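Local atomic coordinates of single-stranded DNA-binding protein (Enterobacter phage Enc34, PDB entry 5ODK), a protein that probably binds single-stranded DNA through an OB fold and is thought to act in phage DNA replication. Residues K10-G15 with H60-K65; K24-R29 with W144-I149. One frame throughout, in Å; residues are numbered along the deposited sequence.

How the contacts relate
Both contacts sit on the same curled sheet, their centres 11 Å apart, and their segments alternate along the chain. Contact 2 pairs strands 23-26 and 28-34, on either side of a corner, with strand 144-156; contact 1 sets the hairpin turn at 12-15 beside the first turn of helix 61-76. They meet at that corner. His60 NE2 of contact 1 is 2.7 Å from Ser26 O of contact 2, and Asn14 OD1 lies 2.9 Å from Asn27 ND2, both probable hydrogen bonds. Lys13, seen to bind magnesium in a structure of this protein though none is bound to this chain, has its nearest side-chain atoms about 7 Å from those of Asn27.

Contact 1. Residues K10-G15 with H60-K65; sequences KKVKNG and HGAIKK
Asn14 lies over one face of the His60 imidazole, its amide plane only 20° from the ring plane. Asn14 CB lies 3.5 Å from His60 CD2, while Asn14 ND2 stands 3.6 Å above the ring plane, displaced toward the rim near His60 CE1. Asn14 CG stands anti to its own carbonyl carbon (chi1 -71°), which brings it to 3.7 Å from His60 NE2. At the edge of the ring, in its plane, comes Ile63 CG2.

Toward Val12 the contact is apolar. Val12 CB meets Ala62 CB at 3.9 Å, and Val12 CG2 reaches Ile63 CB at 4.0 Å. Ile63 CG1 is anti to the backbone N (chi1 -167°), and Ile63 CD1 beyond it packs 3.7 Å from Gly15 CA. Gly15 closes a type II turn from Val12.

Between the ring contact and this apolar patch a water donates to Lys13 O at 2.7 Å and accepts from Ile63 N at 2.9 Å, tying the turn to the helix's first turn.

The polar ends of the two flat groups are engaged by neighbours: His60 by Ser26 O and Pro56 O, Asn14 by Asn27 and Thr59 O. Those bonds probably fix the turn of both groups; with both imidazole nitrogens donating to carbonyls, His60 is probably protonated and positively charged.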
ATOM      1  N   LYS A  10     -14.345   9.440   4.091  1.00 19.60           N
ATOM      2  CA  LYS A  10     -15.307   8.523   3.469  1.00 21.98           C
ATOM      3  C   LYS A  10     -14.886   7.097   3.780  1.00 21.06           C
ATOM      4  O   LYS A  10     -13.758   6.731   3.519  1.00 19.87           O
ATOM      5  CB  LYS A  10     -15.341   8.739   1.939  1.00 24.68           C
ATOM      6  CG  LYS A  10     -16.314   7.857   1.131  1.00 28.77           C
ATOM      7  CD  LYS A  10     -17.782   8.187   1.397  1.00 33.47           C
ATOM      8  CE  LYS A  10     -18.733   7.231   0.666  1.00 35.84           C
ATOM      9  NZ  LYS A  10     -20.178   7.482   0.952  1.00 36.45           N
ATOM     10  N   LYS A  11     -15.793   6.291   4.313  1.00 20.23           N
ATOM     11  CA  LYS A  11     -15.585   4.867   4.583  1.00 21.30           C
ATOM     12  C   LYS A  11     -16.377   4.057   3.529  1.00 20.87           C
ATOM     13  O   LYS A  11     -17.548   4.343   3.257  1.00 24.02           O
ATOM     14  CB  LYS A  11     -16.029   4.575   6.031  1.00 26.09           C
ATOM     15  CG  LYS A  11     -15.749   3.172   6.560  1.00 26.80           C
ATOM     16  CD  LYS A  11     -16.060   3.076   8.057  1.00 31.75           C
ATOM     17  CE  LYS A  11     -15.803   1.686   8.637  1.00 30.40           C
ATOM     18  NZ  LYS A  11     -14.372   1.300   8.460  1.00 26.97           N
ATOM     19  N   VAL A  12     -15.719   3.093   2.894  1.00 18.69           N
ATOM     20  CA  VAL A  12     -16.353   2.163   1.932  1.00 20.36           C
ATOM     21  C   VAL A  12     -15.998   0.730   2.308  1.00 17.74           C
ATOM     22  O   VAL A  12     -15.160   0.537   3.200  1.00 17.49           O
ATOM     23  CB  VAL A  12     -15.933   2.449   0.482  1.00 20.72           C
ATOM     24  CG1 VAL A  12     -16.337   3.852   0.088  1.00 23.16           C
ATOM     25  CG2 VAL A  12     -14.425   2.254   0.291  1.00 19.30           C
ATOM     26  N   LYS A  13     -16.545  -0.270   1.619  1.00 19.20           N
ATOM     27  CA  LYS A  13     -16.156  -1.662   1.873  1.00 17.76           C
ATOM     28  C   LYS A  13     -14.631  -1.749   1.760  1.00 16.33           C
ATOM     29  O   LYS A  13     -14.032  -1.339   0.773  1.00 15.79           O
ATOM     30  CB  LYS A  13     -16.814  -2.640   0.895  1.00 19.53           C
ATOM     31  CG  LYS A  13     -16.405  -4.085   1.122  1.00 20.63           C
ATOM     32  CD  LYS A  13     -17.165  -5.052   0.250  1.00 25.38           C
ATOM     33  CE  LYS A  13     -16.793  -6.477   0.618  1.00 29.84           C
ATOM     34  NZ  LYS A  13     -17.797  -7.437   0.107  1.00 37.03           N
ATOM     35  N   ASN A  14     -13.997  -2.268   2.803  1.00 15.85           N
ATOM     36  CA  ASN A  14     -12.565  -2.525   2.756  1.00 14.08           C
ATOM     37  C   ASN A  14     -11.682  -1.308   2.514  1.00 12.70           C
ATOM     38  O   ASN A  14     -10.558  -1.469   2.053  1.00 13.41           O
ATOM     39  CB  ASN A  14     -12.223  -3.642   1.764  1.00 15.85           C
ATOM     40  CG  ASN A  14     -12.667  -5.004   2.243  1.00 14.89           C
ATOM     41  OD1 ASN A  14     -12.593  -5.301   3.446  1.00 16.75           O
ATOM     42  ND2 ASN A  14     -13.088  -5.852   1.318  1.00 18.55           N
ATOM     43  N   GLY A  15     -12.119  -0.115   2.895  1.00 13.97           N
ATOM     44  CA  GLY A  15     -11.280   1.039   2.744  1.00 14.80           C
ATOM     45  C   GLY A  15     -11.762   2.294   3.390  1.00 13.89           C
ATOM     46  O   GLY A  15     -12.944   2.445   3.692  1.00 15.71           O
ATOM     47  N   HIS A  60     -12.901  -5.011  -3.527  1.00 14.56           N
ATOM     48  CA  HIS A  60     -12.239  -3.722  -3.331  1.00 15.02           C
ATOM     49  C   HIS A  60     -12.502  -2.734  -4.451  1.00 15.76           C
ATOM     50  O   HIS A  60     -11.723  -1.801  -4.620  1.00 15.02           O
ATOM     51  CB  HIS A  60     -10.727  -3.870  -3.123  1.00 13.94           C
ATOM     52  CG  HIS A  60     -10.358  -4.616  -1.873  1.00 14.26           C
ATOM     53  ND1 HIS A  60     -10.442  -5.986  -1.765  1.00 14.63           N
ATOM     54  CD2 HIS A  60      -9.864  -4.173  -0.699  1.00 15.96           C
ATOM     55  CE1 HIS A  60     -10.015  -6.362  -0.560  1.00 15.00           C
ATOM     56  NE2 HIS A  60      -9.664  -5.276   0.109  1.00 16.49           N
ATOM     57  N   GLY A  61     -13.636  -2.873  -5.151  1.00 15.64           N
ATOM     58  CA  GLY A  61     -13.913  -1.950  -6.243  1.00 16.60           C
ATOM     59  C   GLY A  61     -14.024  -0.489  -5.833  1.00 16.82           C
ATOM     60  O   GLY A  61     -13.474   0.388  -6.486  1.00 17.15           O
ATOM     61  N   ALA A  62     -14.759  -0.210  -4.766  1.00 16.37           N
ATOM     62  CA  ALA A  62     -14.954   1.178  -4.337  1.00 17.73           C
ATOM     63  C   ALA A  62     -13.670   1.831  -3.889  1.00 16.31           C
ATOM     64  O   ALA A  62     -13.394   2.972  -4.238  1.00 16.27           O
ATOM     65  CB  ALA A  62     -16.005   1.259  -3.240  1.00 19.53           C
ATOM     66  N   ILE A  63     -12.867   1.117  -3.105  1.00 14.99           N
ATOM     67  CA  ILE A  63     -11.623   1.719  -2.656  1.00 14.00           C
ATOM     68  C   ILE A  63     -10.642   1.871  -3.819  1.00 13.78           C
ATOM     69  O   ILE A  63      -9.899   2.842  -3.859  1.00 13.83           O
ATOM     70  CB  ILE A  63     -11.004   1.001  -1.418  1.00 13.76           C
ATOM     71  CG1 ILE A  63      -9.880   1.854  -0.772  1.00 14.92           C
ATOM     72  CG2 ILE A  63     -10.560  -0.393  -1.760  1.00 14.08           C
ATOM     73  CD1 ILE A  63     -10.346   3.166  -0.199  1.00 14.54           C
ATOM     74  N   LYS A  64     -10.673   0.969  -4.795  1.00 14.06           N
ATOM     75  CA  LYS A  64      -9.849   1.171  -5.977  1.00 14.34           C
ATOM     76  C   LYS A  64     -10.267   2.436  -6.724  1.00 14.95           C
ATOM     77  O   LYS A  64      -9.416   3.175  -7.185  1.00 15.14           O
ATOM     78  CB  LYS A  64      -9.838  -0.060  -6.874  1.00 16.23           C
ATOM     79  CG  LYS A  64      -8.690  -0.030  -7.901  1.00 18.12           C
ATOM     80  CD  LYS A  64      -9.222   0.404  -9.226  1.00 19.45           C
ATOM     81  CE  LYS A  64      -8.003   0.423 -10.162  1.00 20.86           C
ATOM     82  NZ  LYS A  64      -8.384   0.947 -11.485  1.00 22.90           N
ATOM     83  N   LYS A  65     -11.583   2.666  -6.842  1.00 16.03           N
ATOM     84  CA  LYS A  65     -12.091   3.887  -7.489  1.00 18.07           C
ATOM     85  C   LYS A  65     -11.577   5.151  -6.772  1.00 15.61           C
ATOM     86  O   LYS A  65     -11.142   6.116  -7.405  1.00 17.93           O
ATOM     87  CB  LYS A  65     -13.623   3.837  -7.567  1.00 20.49           C
ATOM     88  CG  LYS A  65     -14.227   5.049  -8.222  1.00 24.16           C
ATOM     89  CD  LYS A  65     -15.618   4.762  -8.752  1.00 28.43           C
ATOM     90  CE  LYS A  65     -16.087   5.985  -9.506  1.00 29.51           C
ATOM     91  NZ  LYS A  65     -17.295   5.627 -10.264  1.00 30.42           N
TER
HETATM   92  O   HOH W   1     -13.922  -1.298  -1.889  1.00 16.83           O

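Contact 2. Residues K24-R29 with W144-I149; sequences KVSNVR and WVSSVI
Arg29 covers one face of the Trp144 indole, its CB 3.8 Å above the centre of the six-membered ring and 3° off the normal, a CH-pi contact. From there the arginine runs extended, with CG anti to the backbone N (chi1 -158°), and Arg29 CD passes 3.7 Å from Trp144 CZ2. The guanidinium plane is 8° from the indole plane. At the ring edge lies the Asn27 carbonyl, with Asn27 O 3.6 Å from Trp144 CZ3. Lys173 makes a cation-pi contact with the indole; Asp175 accepts from NE1, while Arg29 NE bonds to Gly142 O.

Further along the strands, Val25 pairs with Ser147 through two backbone hydrogen bonds, and Val28 does the same with Val145. Val28 CG2 touches Val145 CG2 at 3.8 Å on the face that also carries Val25 and Ser147. Between the two pairs the register slips by one residue, and Ser146 OG accepts from Asn27 N at 3.1 Å, a partner for the N-H of the extra residue.

Asn27 and Val28 both face Val145; with Asn27 in a left-handed conformation, the geometry fits a G1 beta bulge. It lies where the chain turns a corner between strands 23-26 and 28-34, the kind of bent strand by which an OB fold curls its sheet into a barrel.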
ATOM      1  N   LYS A  24      -6.693   4.084   3.599  1.00 11.82           N
ATOM      2  CA  LYS A  24      -6.589   2.749   4.202  1.00 12.25           C
ATOM      3  C   LYS A  24      -7.139   1.728   3.218  1.00 11.59           C
ATOM      4  O   LYS A  24      -8.266   1.899   2.748  1.00 12.41           O
ATOM      5  CB  LYS A  24      -7.345   2.649   5.532  1.00 13.03           C
ATOM      6  CG  LYS A  24      -7.215   1.296   6.221  1.00 14.19           C
ATOM      7  CD  LYS A  24      -7.950   1.294   7.553  1.00 16.98           C
ATOM      8  CE  LYS A  24      -7.871  -0.027   8.267  1.00 20.21           C
ATOM      9  NZ  LYS A  24      -8.560   0.096   9.592  1.00 23.39           N
ATOM     10  N   VAL A  25      -6.340   0.727   2.878  1.00 11.82           N
ATOM     11  CA  VAL A  25      -6.771  -0.447   2.137  1.00 13.01           C
ATOM     12  C   VAL A  25      -6.822  -1.591   3.117  1.00 11.29           C
ATOM     13  O   VAL A  25      -5.819  -1.913   3.769  1.00 12.95           O
ATOM     14  CB  VAL A  25      -5.933  -0.761   0.901  1.00 15.02           C
ATOM     15  CG1 VAL A  25      -6.116   0.336  -0.138  1.00 17.39           C
ATOM     16  CG2 VAL A  25      -4.489  -1.063   1.196  1.00 15.23           C
ATOM     17  N   SER A  26      -8.005  -2.169   3.289  1.00 12.86           N
ATOM     18  CA  SER A  26      -8.236  -3.166   4.328  1.00 12.90           C
ATOM     19  C   SER A  26      -8.345  -4.547   3.741  1.00 13.45           C
ATOM     20  O   SER A  26      -8.932  -4.721   2.660  1.00 14.24           O
ATOM     21  CB  SER A  26      -9.460  -2.833   5.147  1.00 15.82           C
ATOM     22  OG  SER A  26      -9.366  -1.521   5.689  1.00 20.63           O
ATOM     23  N   ASN A  27      -7.815  -5.539   4.457  1.00 13.89           N
ATOM     24  CA  ASN A  27      -7.987  -6.939   4.083  1.00 13.60           C
ATOM     25  C   ASN A  27      -7.425  -7.236   2.699  1.00 13.37           C
ATOM     26  O   ASN A  27      -8.133  -7.611   1.752  1.00 14.54           O
ATOM     27  CB  ASN A  27      -9.453  -7.315   4.242  1.00 15.32           C
ATOM     28  CG  ASN A  27      -9.972  -6.992   5.621  1.00 15.89           C
ATOM     29  OD1 ASN A  27      -9.357  -7.432   6.627  1.00 18.13           O
ATOM     30  ND2 ASN A  27     -11.035  -6.183   5.702  1.00 18.91           N
ATOM     31  N   VAL A  28      -6.118  -7.063   2.624  1.00 12.58           N
ATOM     32  CA  VAL A  28      -5.328  -7.306   1.409  1.00 12.71           C
ATOM     33  C   VAL A  28      -4.216  -8.286   1.762  1.00 11.29           C
ATOM     34  O   VAL A  28      -3.823  -8.378   2.940  1.00 12.75           O
ATOM     35  CB  VAL A  28      -4.784  -6.009   0.810  1.00 12.67           C
ATOM     36  CG1 VAL A  28      -5.943  -5.114   0.404  1.00 14.29           C
ATOM     37  CG2 VAL A  28      -3.841  -5.296   1.770  1.00 12.95           C
ATOM     38  N   ARG A  29      -3.708  -9.011   0.771  1.00 11.54           N
ATOM     39  CA  ARG A  29      -2.663  -9.980   1.062  1.00 12.02           C
ATOM     40  C   ARG A  29      -1.316  -9.343   0.804  1.00 13.16           C
ATOM     41  O   ARG A  29      -1.100  -8.693  -0.197  1.00 17.79           O
ATOM     42  CB  ARG A  29      -2.861 -11.252   0.222  1.00 13.95           C
ATOM     43  CG  ARG A  29      -2.203 -12.502   0.752  1.00 16.31           C
ATOM     44  CD  ARG A  29      -2.713 -13.738   0.028  1.00 17.99           C
ATOM     45  NE  ARG A  29      -2.086 -14.910   0.580  1.00 19.98           N
ATOM     46  CZ  ARG A  29      -2.147 -16.102   0.044  1.00 22.54           C
ATOM     47  NH1 ARG A  29      -2.827 -16.313  -1.076  1.00 28.48           N
ATOM     48  NH2 ARG A  29      -1.505 -17.094   0.623  1.00 23.84           N
ATOM     49  N   TRP A 144      -2.470 -11.708   5.544  1.00 12.47           N
ATOM     50  CA  TRP A 144      -3.386 -10.608   5.224  1.00 12.23           C
ATOM     51  C   TRP A 144      -3.190  -9.483   6.208  1.00 11.54           C
ATOM     52  O   TRP A 144      -2.979  -9.698   7.415  1.00 12.41           O
ATOM     53  CB  TRP A 144      -4.825 -11.093   5.266  1.00 14.92           C
ATOM     54  CG  TRP A 144      -5.093 -12.122   4.210  1.00 16.19           C
ATOM     55  CD1 TRP A 144      -4.743 -13.435   4.225  1.00 17.79           C
ATOM     56  CD2 TRP A 144      -5.770 -11.918   2.949  1.00 16.21           C
ATOM     57  NE1 TRP A 144      -5.124 -14.054   3.066  1.00 19.22           N
ATOM     58  CE2 TRP A 144      -5.735 -13.134   2.252  1.00 17.33           C
ATOM     59  CE3 TRP A 144      -6.354 -10.806   2.340  1.00 16.75           C
ATOM     60  CZ2 TRP A 144      -6.303 -13.292   0.976  1.00 20.51           C
ATOM     61  CZ3 TRP A 144      -6.900 -10.941   1.066  1.00 19.87           C
ATOM     62  CH2 TRP A 144      -6.871 -12.181   0.400  1.00 20.67           C
ATOM     63  N   VAL A 145      -3.289  -8.267   5.698  1.00 11.51           N
ATOM     64  CA  VAL A 145      -3.049  -7.022   6.415  1.00 11.41           C
ATOM     65  C   VAL A 145      -4.069  -5.973   6.036  1.00 10.49           C
ATOM     66  O   VAL A 145      -4.816  -6.132   5.061  1.00 11.61           O
ATOM     67  CB  VAL A 145      -1.620  -6.467   6.122  1.00 11.41           C
ATOM     68  CG1 VAL A 145      -0.570  -7.504   6.506  1.00 12.33           C
ATOM     69  CG2 VAL A 145      -1.454  -6.037   4.673  1.00 11.79           C
ATOM     70  N   SER A 146      -4.059  -4.877   6.767  1.00 10.93           N
ATOM     71  CA  SER A 146      -4.640  -3.619   6.345  1.00 11.05           C
ATOM     72  C   SER A 146      -3.554  -2.585   6.409  1.00 11.26           C
ATOM     73  O   SER A 146      -2.670  -2.658   7.256  1.00 14.03           O
ATOM     74  CB  SER A 146      -5.830  -3.229   7.211  1.00 12.05           C
ATOM     75  OG  SER A 146      -6.823  -4.204   7.086  1.00 13.55           O
ATOM     76  N   SER A 147      -3.553  -1.622   5.513  1.00 11.40           N
ATOM     77  CA  SER A 147      -2.431  -0.692   5.421  1.00 11.11           C
ATOM     78  C   SER A 147      -2.900   0.701   5.101  1.00 10.20           C
ATOM     79  O   SER A 147      -3.843   0.869   4.292  1.00 12.54           O
ATOM     80  CB  SER A 147      -1.455  -1.192   4.360  1.00 11.69           C
ATOM     81  OG  SER A 147      -0.350  -0.339   4.142  1.00 11.75           O
ATOM     82  N   VAL A 148      -2.251   1.696   5.672  1.00  9.44           N
ATOM     83  CA  VAL A 148      -2.456   3.096   5.320  1.00 10.34           C
ATOM     84  C   VAL A 148      -1.298   3.573   4.467  1.00  9.67           C
ATOM     85  O   VAL A 148      -0.118   3.420   4.836  1.00 10.67           O
ATOM     86  CB  VAL A 148      -2.664   4.004   6.550  1.00 11.15           C
ATOM     87  CG1 VAL A 148      -2.863   5.440   6.107  1.00 12.14           C
ATOM     88  CG2 VAL A 148      -3.844   3.537   7.366  1.00 12.19           C
ATOM     89  N   ILE A 149      -1.682   4.141   3.319  1.00  9.66           N
ATOM     90  CA  ILE A 149      -0.757   4.659   2.337  1.00 10.14           C
ATOM     91  C   ILE A 149      -1.154   6.087   1.964  1.00 10.32           C
ATOM     92  O   ILE A 149      -2.259   6.543   2.304  1.00 11.60           O
ATOM     93  CB  ILE A 149      -0.714   3.759   1.065  1.00 10.91           C
ATOM     94  CG1 ILE A 149      -2.077   3.735   0.347  1.00 12.13           C
ATOM     95  CG2 ILE A 149      -0.275   2.345   1.424  1.00 12.13           C
ATOM     96  CD1 ILE A 149      -2.047   3.049  -0.994  1.00 13.90           C
TER